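PDB 6C1Z: lipid Binding Protein from Caenorhabditis elegans, which acts as a lysosomal lipid chaperone that binds unsaturated fatty acids, oleic acid among them, and carries them into the nucleus to activate longevity-promoting genes. Local coordinates for residues K94-Q99 / S109-W114; F68-F74 / N85-F90; G118-Q122 / R133-K137. One frame throughout, in Å; residues are numbered along the deposited sequence.

Contact 1: residues K94-Q99 / S109-W114; sequences KFISHQ and SVFTTW
This contact is a regular antiparallel pairing of two consecutive strands in the β-barrel of a fatty acid-binding protein, and illustrates how such a wall presents two different surfaces. Segments 94-99 and 109-114 are both in beta conformation (phi about -80 to -150°, psi about 100 to 165°), their axes 4.7 Å apart and their N-to-C directions at 168°. Hydrogen-bonded pairs F95-T113, S97-F111 and Q99-S109 enclose the non-hydrogen-bonded pairs I96-T112 and H98-V110. Six backbone bonds result: F95 N to T113 O and Q99 N to S109 O (both 2.9 Å), S97 N to F111 O (2.8 Å), and the reciprocal T113 N to F95 O (2.8 Å), F111 N to S97 O (2.8 Å) and S109 N to Q99 O (2.9 Å).

The inner face carries F95, S97, Q99, S109, F111 and T113. The F111 ring (chi1 m) offers its edge to S97 CB and Q99 NE2, with F111 CE2 3.6 Å from Q99 NE2, which hydrogen-bonds E76. One water joins F95 O (3.1 Å) to T113 OG1 (2.7 Å), which also hydrogen-bonds Q122 NE2; another links Q99 OE1 and S109 OG, 2.7 Å from each. On the outer face, I96 CG2 meets V110 CG1 at 4.0 Å and H98 CD2 approaches V110 CG2 at 3.6 Å. K94 (chi1 m) lays CE over the five-membered ring of W114 (chi1 p), 4.3 Å from its centroid, a CH-pi contact.

Strand 83-91 continues the sheet beside 94-99 and strand 119-126 beside 109-114, while helix 20-27 reaches the inner face, where Y23 hydrogen-bonds S109.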
loop_
_atom_site.group_PDB
_atom_site.type_symbol
_atom_site.label_atom_id
_atom_site.label_comp_id
_atom_site.label_asym_id
_atom_site.label_seq_id
_atom_site.Cartn_x
_atom_site.Cartn_y
_atom_site.Cartn_z
ATOM N N LYS A 94 13.042 -3.529 2.243
ATOM C CA LYS A 94 11.592 -3.431 2.178
ATOM C C LYS A 94 11.149 -1.995 2.379
ATOM O O LYS A 94 11.738 -1.257 3.163
ATOM C CB LYS A 94 10.921 -4.266 3.271
ATOM C CG LYS A 94 11.445 -5.677 3.395
ATOM C CD LYS A 94 10.560 -6.495 4.319
ATOM C CE LYS A 94 10.942 -7.976 4.297
ATOM N NZ LYS A 94 12.342 -8.194 4.751
ATOM N N PHE A 95 10.104 -1.587 1.646
ATOM C CA PHE A 95 9.412 -0.335 1.947
ATOM C C PHE A 95 8.401 -0.564 3.065
ATOM O O PHE A 95 7.583 -1.480 2.987
ATOM C CB PHE A 95 8.657 0.221 0.736
ATOM C CG PHE A 95 9.519 0.833 -0.327
ATOM C CD1 PHE A 95 9.989 0.068 -1.377
ATOM C CD2 PHE A 95 9.792 2.194 -0.317
ATOM C CE1 PHE A 95 10.750 0.627 -2.371
ATOM C CE2 PHE A 95 10.544 2.773 -1.308
ATOM C CZ PHE A 95 11.028 1.992 -2.356
ATOM N N ILE A 96 8.487 0.229 4.123
ATOM C CA ILE A 96 7.592 0.118 5.268
ATOM C C ILE A 96 6.917 1.463 5.446
ATOM O O ILE A 96 7.596 2.483 5.632
ATOM C CB ILE A 96 8.346 -0.255 6.541
ATOM C CG1 ILE A 96 9.138 -1.540 6.319
ATOM C CG2 ILE A 96 7.363 -0.394 7.688
ATOM C CD1 ILE A 96 10.014 -1.923 7.495
ATOM N N SER A 97 5.588 1.479 5.362
ATOM C CA SER A 97 4.804 2.688 5.601
ATOM C C SER A 97 4.003 2.571 6.897
ATOM O O SER A 97 3.214 1.635 7.079
ATOM C CB SER A 97 3.870 2.941 4.432
ATOM O OG SER A 97 3.121 4.120 4.725
ATOM N N HIS A 98 4.232 3.518 7.815
ATOM C CA HIS A 98 3.406 3.679 9.004
ATOM C C HIS A 98 2.375 4.758 8.722
ATOM O O HIS A 98 2.715 5.938 8.611
ATOM C CB HIS A 98 4.259 4.025 10.218
ATOM C CG HIS A 98 4.992 2.844 10.765
ATOM N ND1 HIS A 98 6.177 2.379 10.229
ATOM C CD2 HIS A 98 4.657 1.977 11.747
ATOM C CE1 HIS A 98 6.571 1.309 10.902
ATOM N NE2 HIS A 98 5.658 1.037 11.816
ATOM N N GLN A 99 1.129 4.342 8.563
ATOM C CA GLN A 99 0.025 5.248 8.278
ATOM C C GLN A 99 -0.684 5.457 9.614
ATOM O O GLN A 99 -1.489 4.626 10.028
ATOM C CB GLN A 99 -0.880 4.624 7.221
ATOM C CG GLN A 99 -2.042 5.562 6.834
ATOM C CD GLN A 99 -3.006 4.917 5.866
ATOM O OE1 GLN A 99 -3.905 4.169 6.259
ATOM N NE2 GLN A 99 -2.821 5.193 4.581
ATOM N N SER A 109 -2.414 1.870 10.278
ATOM C CA SER A 109 -2.007 0.708 9.506
ATOM C C SER A 109 -0.504 0.718 9.296
ATOM O O SER A 109 0.149 1.756 9.356
ATOM C CB SER A 109 -2.644 0.670 8.113
ATOM O OG SER A 109 -4.043 0.462 8.175
ATOM N N VAL A 110 0.046 -0.478 9.037
ATOM C CA VAL A 110 1.430 -0.628 8.582
ATOM C C VAL A 110 1.405 -1.384 7.272
ATOM O O VAL A 110 0.825 -2.473 7.197
ATOM C CB VAL A 110 2.311 -1.373 9.601
ATOM C CG1 VAL A 110 3.734 -1.500 9.072
ATOM C CG2 VAL A 110 2.311 -0.628 10.904
ATOM N N PHE A 111 2.035 -0.813 6.244
ATOM C CA PHE A 111 2.136 -1.434 4.933
ATOM C C PHE A 111 3.584 -1.827 4.684
ATOM O O PHE A 111 4.496 -1.036 4.912
ATOM C CB PHE A 111 1.689 -0.475 3.843
ATOM C CG PHE A 111 0.357 0.156 4.099
ATOM C CD1 PHE A 111 -0.788 -0.607 4.242
ATOM C CD2 PHE A 111 0.249 1.519 4.222
ATOM C CE1 PHE A 111 -2.029 0.009 4.476
ATOM C CE2 PHE A 111 -0.992 2.127 4.453
ATOM C CZ PHE A 111 -2.110 1.368 4.571
ATOM N N THR A 112 3.807 -3.059 4.250
ATOM C CA THR A 112 5.152 -3.527 3.951
ATOM C C THR A 112 5.165 -4.025 2.526
ATOM O O THR A 112 4.288 -4.804 2.150
ATOM C CB THR A 112 5.551 -4.646 4.908
ATOM O OG1 THR A 112 5.371 -4.200 6.258
ATOM C CG2 THR A 112 7.015 -5.028 4.689
ATOM N N THR A 113 6.144 -3.565 1.736
ATOM C CA THR A 113 6.277 -3.959 0.340
ATOM C C THR A 113 7.676 -4.512 0.153
ATOM O O THR A 113 8.660 -3.869 0.499
ATOM C CB THR A 113 6.033 -2.777 -0.591
ATOM O OG1 THR A 113 4.736 -2.223 -0.328
ATOM C CG2 THR A 113 6.069 -3.170 -2.032
ATOM N N TRP A 114 7.757 -5.712 -0.421
ATOM C CA TRP A 114 9.051 -6.363 -0.563
ATOM C C TRP A 114 9.023 -7.246 -1.799
ATOM O O TRP A 114 7.985 -7.522 -2.374
ATOM C CB TRP A 114 9.489 -7.082 0.726
ATOM C CG TRP A 114 8.841 -8.404 1.015
ATOM C CD1 TRP A 114 9.391 -9.647 0.810
ATOM C CD2 TRP A 114 7.550 -8.635 1.595
ATOM N NE1 TRP A 114 8.509 -10.613 1.197
ATOM C CE2 TRP A 114 7.396 -10.033 1.732
ATOM C CE3 TRP A 114 6.519 -7.791 2.043
ATOM C CZ2 TRP A 114 6.236 -10.613 2.235
ATOM C CZ3 TRP A 114 5.383 -8.363 2.575
ATOM C CH2 TRP A 114 5.248 -9.774 2.669
HETATM O O HOH W 1 4.949 -0.505 1.768
HETATM O O HOH W 2 -5.081 2.964 8.364
#

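Contact 2: residues F68-F74 / N85-F90; sequences FKIREKF and NTLVTF
Segment 85-90 is an extended strand, whereas 68-74 leaves a strand at F68, makes a type II turn from K69 to E72 and meets its partner antiparallel at F74. The turn has I70 at phi/psi -54/133 and R71 at 76/8, closed by E72 N to K69 O at 3.2 Å. Three backbone bonds tie segment 68-74 to the strand: R71 N to V88 O (2.8 Å), F74 N to T86 O (3.0 Å) and T86 N to F74 O (2.9 Å), the last two making F74-T86 a hydrogen-bonded pair with CA atoms 5.5 Å apart. Between these points the chain bows away from strand 85-90, and a water bridges the gap, giving hydrogen bonds to K69 O and E72 O (2.7 Å each) and accepting one from V88 N (2.9 Å).

The geometry is that of the interruption familiar in fatty acid-binding protein barrels, where the fourth and fifth strands, here 64-68 and 74-77, do not pair directly; the connecting chain packs on strand 83-91 instead.

Side chains line this break on its inner side. V88 (chi1 t) is the central one: its CG2 makes a CH-pi contact over the F68 face, 3.9 Å from the centroid, its CG1 is 3.6 Å from F68 CE1, and its CG2 lies at the edge of the F74 ring, 4.1 Å from F74 CE1. Both phenylalanines have chi1 p. T86 CB makes a CH-pi contact over the F74 face, 4.1 Å from the centroid, while T86 OG1 hydrogen-bonds E76. Beyond, F68 meets the rings of F55 and W53. Outside, L87 CD1 touches R71 C at 3.4 Å.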
loop_
_atom_site.group_PDB
_atom_site.type_symbol
_atom_site.label_atom_id
_atom_site.label_comp_id
_atom_site.label_asym_id
_atom_site.label_seq_id
_atom_site.Cartn_x
_atom_site.Cartn_y
_atom_site.Cartn_z
ATOM N N PHE A 68 5.853 10.328 -2.081
ATOM C CA PHE A 68 6.501 10.530 -0.798
ATOM C C PHE A 68 8.004 10.577 -0.994
ATOM O O PHE A 68 8.551 10.063 -1.981
ATOM C CB PHE A 68 6.133 9.417 0.191
ATOM C CG PHE A 68 6.500 8.029 -0.288
ATOM C CD1 PHE A 68 7.748 7.471 -0.020
ATOM C CD2 PHE A 68 5.585 7.258 -0.985
ATOM C CE1 PHE A 68 8.065 6.214 -0.448
ATOM C CE2 PHE A 68 5.901 5.961 -1.401
ATOM C CZ PHE A 68 7.146 5.446 -1.152
ATOM N N LYS A 69 8.675 11.146 0.005
ATOM C CA LYS A 69 10.108 10.962 0.182
ATOM C C LYS A 69 10.366 10.076 1.384
ATOM O O LYS A 69 9.676 10.156 2.406
ATOM C CB LYS A 69 10.827 12.293 0.334
ATOM C CG LYS A 69 10.600 13.192 -0.861
ATOM C CD LYS A 69 11.325 14.504 -0.716
ATOM C CE LYS A 69 10.908 15.494 -1.786
ATOM N NZ LYS A 69 11.361 15.099 -3.141
ATOM N N ILE A 70 11.309 9.143 1.209
ATOM C CA ILE A 70 11.715 8.249 2.274
ATOM C C ILE A 70 12.128 9.059 3.496
ATOM O O ILE A 70 12.862 10.046 3.375
ATOM C CB ILE A 70 12.860 7.346 1.754
ATOM C CG1 ILE A 70 12.353 6.396 0.675
ATOM C CG2 ILE A 70 13.515 6.573 2.859
ATOM C CD1 ILE A 70 11.352 5.446 1.184
ATOM N N ARG A 71 11.635 8.658 4.676
ATOM C CA ARG A 71 11.998 9.225 5.974
ATOM C C ARG A 71 11.358 10.576 6.271
ATOM O O ARG A 71 11.674 11.186 7.290
ATOM C CB ARG A 71 13.513 9.332 6.182
ATOM C CG ARG A 71 14.242 7.991 6.098
ATOM C CD ARG A 71 15.770 8.169 6.096
ATOM N NE ARG A 71 16.159 9.269 5.215
ATOM C CZ ARG A 71 16.458 9.134 3.924
ATOM N NH1 ARG A 71 16.458 7.940 3.350
ATOM N NH2 ARG A 71 16.767 10.202 3.196
ATOM N N GLU A 72 10.438 11.038 5.438
ATOM C CA GLU A 72 9.842 12.358 5.582
ATOM C C GLU A 72 8.358 12.183 5.859
ATOM O O GLU A 72 7.609 11.742 4.984
ATOM C CB GLU A 72 10.065 13.179 4.313
ATOM C CG GLU A 72 11.516 13.569 4.078
ATOM C CD GLU A 72 11.685 15.026 3.662
ATOM O OE1 GLU A 72 10.666 15.719 3.448
ATOM O OE2 GLU A 72 12.844 15.478 3.552
ATOM N N LYS A 73 7.917 12.587 7.051
ATOM C CA LYS A 73 6.510 12.460 7.388
ATOM C C LYS A 73 5.702 13.375 6.476
ATOM O O LYS A 73 6.160 14.454 6.092
ATOM C CB LYS A 73 6.303 12.848 8.855
ATOM C CG LYS A 73 4.868 12.747 9.355
ATOM C CD LYS A 73 4.409 11.319 9.586
ATOM C CE LYS A 73 5.137 10.619 10.728
ATOM N NZ LYS A 73 5.118 11.359 12.009
ATOM N N PHE A 74 4.509 12.925 6.096
ATOM C CA PHE A 74 3.630 13.730 5.262
ATOM C C PHE A 74 2.196 13.406 5.633
ATOM O O PHE A 74 1.916 12.364 6.234
ATOM C CB PHE A 74 3.907 13.485 3.769
ATOM C CG PHE A 74 3.614 12.082 3.296
ATOM C CD1 PHE A 74 4.515 11.051 3.523
ATOM C CD2 PHE A 74 2.459 11.797 2.592
ATOM C CE1 PHE A 74 4.253 9.770 3.070
ATOM C CE2 PHE A 74 2.192 10.515 2.153
ATOM C CZ PHE A 74 3.095 9.505 2.380
ATOM N N ASN A 85 -1.161 10.647 9.187
ATOM C CA ASN A 85 0.234 11.070 9.231
ATOM C C ASN A 85 1.043 9.837 8.843
ATOM O O ASN A 85 1.086 8.854 9.589
ATOM C CB ASN A 85 0.638 11.566 10.618
ATOM C CG ASN A 85 0.161 12.972 10.896
ATOM O OD1 ASN A 85 0.384 13.877 10.104
ATOM N ND2 ASN A 85 -0.496 13.157 12.025
ATOM N N THR A 86 1.651 9.864 7.659
ATOM C CA THR A 86 2.309 8.697 7.086
ATOM C C THR A 86 3.815 8.910 7.011
ATOM O O THR A 86 4.294 10.008 6.740
ATOM C CB THR A 86 1.713 8.403 5.706
ATOM O OG1 THR A 86 0.331 8.035 5.881
ATOM C CG2 THR A 86 2.465 7.275 5.028
ATOM N N LEU A 87 4.566 7.845 7.273
ATOM C CA LEU A 87 6.025 7.875 7.195
ATOM C C LEU A 87 6.469 6.588 6.522
ATOM O O LEU A 87 6.150 5.497 7.014
ATOM C CB LEU A 87 6.625 7.956 8.605
ATOM C CG LEU A 87 8.140 7.845 8.727
ATOM C CD1 LEU A 87 8.854 8.924 7.960
ATOM C CD2 LEU A 87 8.528 7.914 10.191
ATOM N N VAL A 88 7.213 6.698 5.416
ATOM C CA VAL A 88 7.716 5.536 4.674
ATOM C C VAL A 88 9.221 5.470 4.849
ATOM O O VAL A 88 9.912 6.474 4.673
ATOM C CB VAL A 88 7.358 5.601 3.180
ATOM C CG1 VAL A 88 7.684 4.252 2.506
ATOM C CG2 VAL A 88 5.875 5.966 2.972
ATOM N N THR A 89 9.722 4.297 5.221
ATOM C CA THR A 89 11.147 4.040 5.315
ATOM C C THR A 89 11.501 2.855 4.417
ATOM O O THR A 89 10.635 2.152 3.902
ATOM C CB THR A 89 11.524 3.756 6.765
ATOM O OG1 THR A 89 10.663 2.718 7.239
ATOM C CG2 THR A 89 11.373 5.014 7.635
ATOM N N PHE A 90 12.794 2.717 4.164
ATOM C CA PHE A 90 13.319 1.582 3.415
ATOM C C PHE A 90 14.313 0.889 4.328
ATOM O O PHE A 90 15.365 1.452 4.652
ATOM C CB PHE A 90 13.959 1.989 2.093
ATOM C CG PHE A 90 14.271 0.813 1.199
ATOM C CD1 PHE A 90 13.264 0.218 0.487
ATOM C CD2 PHE A 90 15.552 0.287 1.109
ATOM C CE1 PHE A 90 13.539 -0.880 -0.303
ATOM C CE2 PHE A 90 15.810 -0.794 0.293
ATOM C CZ PHE A 90 14.827 -1.367 -0.396
HETATM O O HOH W 3 7.702 9.175 4.050
#

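Contact 3: residues G118-Q122 / R133-K137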
loop_
_atom_site.group_PDB
_atom_site.type_symbol
_atom_site.label_atom_id
_atom_site.label_comp_id
_atom_site.label_asym_id
_atom_site.label_seq_id
_atom_site.Cartn_x
_atom_site.Cartn_y
_atom_site.Cartn_z
ATOM N N GLY A 118 11.330 -12.471 -7.785
ATOM C CA GLY A 118 10.766 -11.846 -8.957
ATOM C C GLY A 118 9.363 -11.320 -8.783
ATOM O O GLY A 118 8.879 -10.596 -9.660
ATOM N N LYS A 119 8.703 -11.639 -7.678
ATOM C CA LYS A 119 7.364 -11.149 -7.402
ATOM C C LYS A 119 7.441 -10.022 -6.394
ATOM O O LYS A 119 8.419 -9.877 -5.658
ATOM C CB LYS A 119 6.489 -12.273 -6.851
ATOM C CG LYS A 119 6.218 -13.384 -7.864
ATOM C CD LYS A 119 5.134 -14.337 -7.377
ATOM C CE LYS A 119 4.386 -14.962 -8.549
ATOM N NZ LYS A 119 3.253 -15.827 -8.126
ATOM N N LEU A 120 6.388 -9.221 -6.358
ATOM C CA LEU A 120 6.251 -8.166 -5.369
ATOM C C LEU A 120 5.134 -8.528 -4.397
ATOM O O LEU A 120 4.031 -8.914 -4.815
ATOM C CB LEU A 120 5.995 -6.822 -6.033
ATOM C CG LEU A 120 5.830 -5.616 -5.104
ATOM C CD1 LEU A 120 6.332 -4.350 -5.806
ATOM C CD2 LEU A 120 4.386 -5.450 -4.704
ATOM N N LEU A 121 5.446 -8.461 -3.103
ATOM C CA LEU A 121 4.528 -8.848 -2.041
ATOM C C LEU A 121 4.211 -7.628 -1.194
ATOM O O LEU A 121 5.050 -6.746 -1.033
ATOM C CB LEU A 121 5.097 -9.990 -1.162
ATOM C CG LEU A 121 4.947 -11.415 -1.712
ATOM C CD1 LEU A 121 5.751 -11.605 -2.973
ATOM C CD2 LEU A 121 5.350 -12.441 -0.667
ATOM N N GLN A 122 2.987 -7.575 -0.711
ATOM C CA GLN A 122 2.610 -6.549 0.244
ATOM C C GLN A 122 1.858 -7.169 1.407
ATOM O O GLN A 122 1.139 -8.156 1.250
ATOM C CB GLN A 122 1.738 -5.467 -0.358
ATOM C CG GLN A 122 2.390 -4.705 -1.470
ATOM C CD GLN A 122 1.579 -3.514 -1.875
ATOM O OE1 GLN A 122 0.433 -3.641 -2.320
ATOM N NE2 GLN A 122 2.185 -2.345 -1.773
ATOM N N ARG A 133 -0.941 -9.587 -0.194
ATOM C CA ARG A 133 -1.148 -9.458 -1.626
ATOM C C ARG A 133 0.134 -9.789 -2.355
ATOM O O ARG A 133 1.232 -9.561 -1.844
ATOM C CB ARG A 133 -1.658 -8.080 -2.005
ATOM C CG ARG A 133 -3.184 -8.099 -1.995
ATOM C CD ARG A 133 -3.794 -6.871 -1.448
ATOM N NE ARG A 133 -4.251 -5.965 -2.488
ATOM C CZ ARG A 133 -5.410 -6.075 -3.137
ATOM N NH1 ARG A 133 -6.212 -7.094 -2.916
ATOM N NH2 ARG A 133 -5.745 -5.178 -4.045
ATOM N N GLU A 134 -0.014 -10.375 -3.538
ATOM C CA GLU A 134 1.103 -10.755 -4.382
ATOM C C GLU A 134 0.853 -10.239 -5.796
ATOM O O GLU A 134 -0.254 -10.388 -6.335
ATOM C CB GLU A 134 1.241 -12.272 -4.372
ATOM C CG GLU A 134 2.356 -12.808 -5.217
ATOM C CD GLU A 134 2.381 -14.322 -5.200
ATOM O OE1 GLU A 134 1.333 -14.935 -5.489
ATOM O OE2 GLU A 134 3.438 -14.894 -4.872
ATOM N N PHE A 135 1.901 -9.678 -6.405
ATOM C CA PHE A 135 1.868 -9.094 -7.741
ATOM C C PHE A 135 2.978 -9.684 -8.596
ATOM O O PHE A 135 4.034 -10.094 -8.096
ATOM C CB PHE A 135 2.167 -7.583 -7.697
ATOM C CG PHE A 135 1.171 -6.749 -6.909
ATOM C CD1 PHE A 135 1.160 -6.748 -5.524
ATOM C CD2 PHE A 135 0.264 -5.924 -7.572
ATOM C CE1 PHE A 135 0.277 -5.978 -4.838
ATOM C CE2 PHE A 135 -0.642 -5.155 -6.888
ATOM C CZ PHE A 135 -0.637 -5.175 -5.521
ATOM N N VAL A 136 2.733 -9.728 -9.910
ATOM C CA VAL A 136 3.739 -10.128 -10.891
ATOM C C VAL A 136 4.068 -8.939 -11.787
ATOM O O VAL A 136 3.241 -8.041 -12.004
ATOM C CB VAL A 136 3.300 -11.328 -11.749
ATOM C CG1 VAL A 136 2.964 -12.498 -10.871
ATOM C CG2 VAL A 136 2.131 -10.950 -12.662
ATOM N N LYS A 137 5.283 -8.932 -12.311
ATOM C CA LYS A 137 5.696 -7.860 -13.202
ATOM C C LYS A 137 4.822 -7.830 -14.451
ATOM O O LYS A 137 4.587 -8.867 -15.083
ATOM C CB LYS A 137 7.161 -8.055 -13.584
ATOM C CG LYS A 137 7.899 -6.774 -13.935
ATOM C CD LYS A 137 8.012 -5.855 -12.727
ATOM C CE LYS A 137 8.834 -4.619 -13.026
ATOM N NZ LYS A 137 10.263 -4.950 -13.241
HETATM O O HOH W 4 6.980 -11.387 -11.364
#
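Backbone hydrogen bonding comes first in this hairpin. The strands 119-122 and 133-137 run antiparallel at 157°, their axes 4.7 Å apart, and L120-F135 and Q122-R133 are hydrogen-bonded pairs flanking the non-hydrogen-bonded pair L121-E134. L120 N reaches F135 O at 3.1 Å and F135 N reaches L120 O at 2.8 Å; Q122 N to R133 O and R133 N to Q122 O are both 2.9 Å. Past the last pair, one water extends the link, bonded to G118 O (2.7 Å) and K137 N (3.1 Å). G118, with phi +89°, adopts a backbone shape that suits glycine.

Apolar packing lies on the inner face, where L120 CD2 meets F135 CD1 at 3.6 Å, next to W12 of the neighbouring strand 10-18 and L44 of strand 43-49. The amide of Q122 approaches the same ring, Q122 OE1 being 3.4 Å from F135 CE1, but its hydrogen bonds go to Y124 and T113.

Charge pairing is on the outer face: K119 NZ and E134 OE1 form a salt bridge of 3.4 Å, and K119 CE touches V136 CG1 at 3.7 Å.

R133 points inward, hydrogen-bonds S17 and makes a cation-pi contact with F20; its side chain is about 5 Å from a bound sulfate, probably from the crystallisation liquor. In many relatives an arginine on the last strand, followed two residues later by tyrosine, binds the lipid carboxylate; R133, followed here by F135, is consistent with that site, so the polar interior chemistry probably suits an acidic head group.

All three contacts involve one antiparallel sheet rolled into a barrel; in contact 2 one partner is the loop between strands 64-68 and 74-77. Along the chain they follow in series: contact 2, contact 1, contact 3. The centre of contact 1 is 10 Å from that of contact 2 and 14 Å from that of contact 3. The centres of contacts 2 and 3 are 22 Å apart, their nearest atoms about 9 Å. Probable hydrogen bonds join contact 1 to both: I96 O to T89 N, W114 O to L121 N. Strands 83-91, 94-101, 109-116, 119-126 and 129-137 thus form an up-and-down meander enclosing the family's interior cavity, whereas consecutive strands 64-68 and 74-77 do not pair.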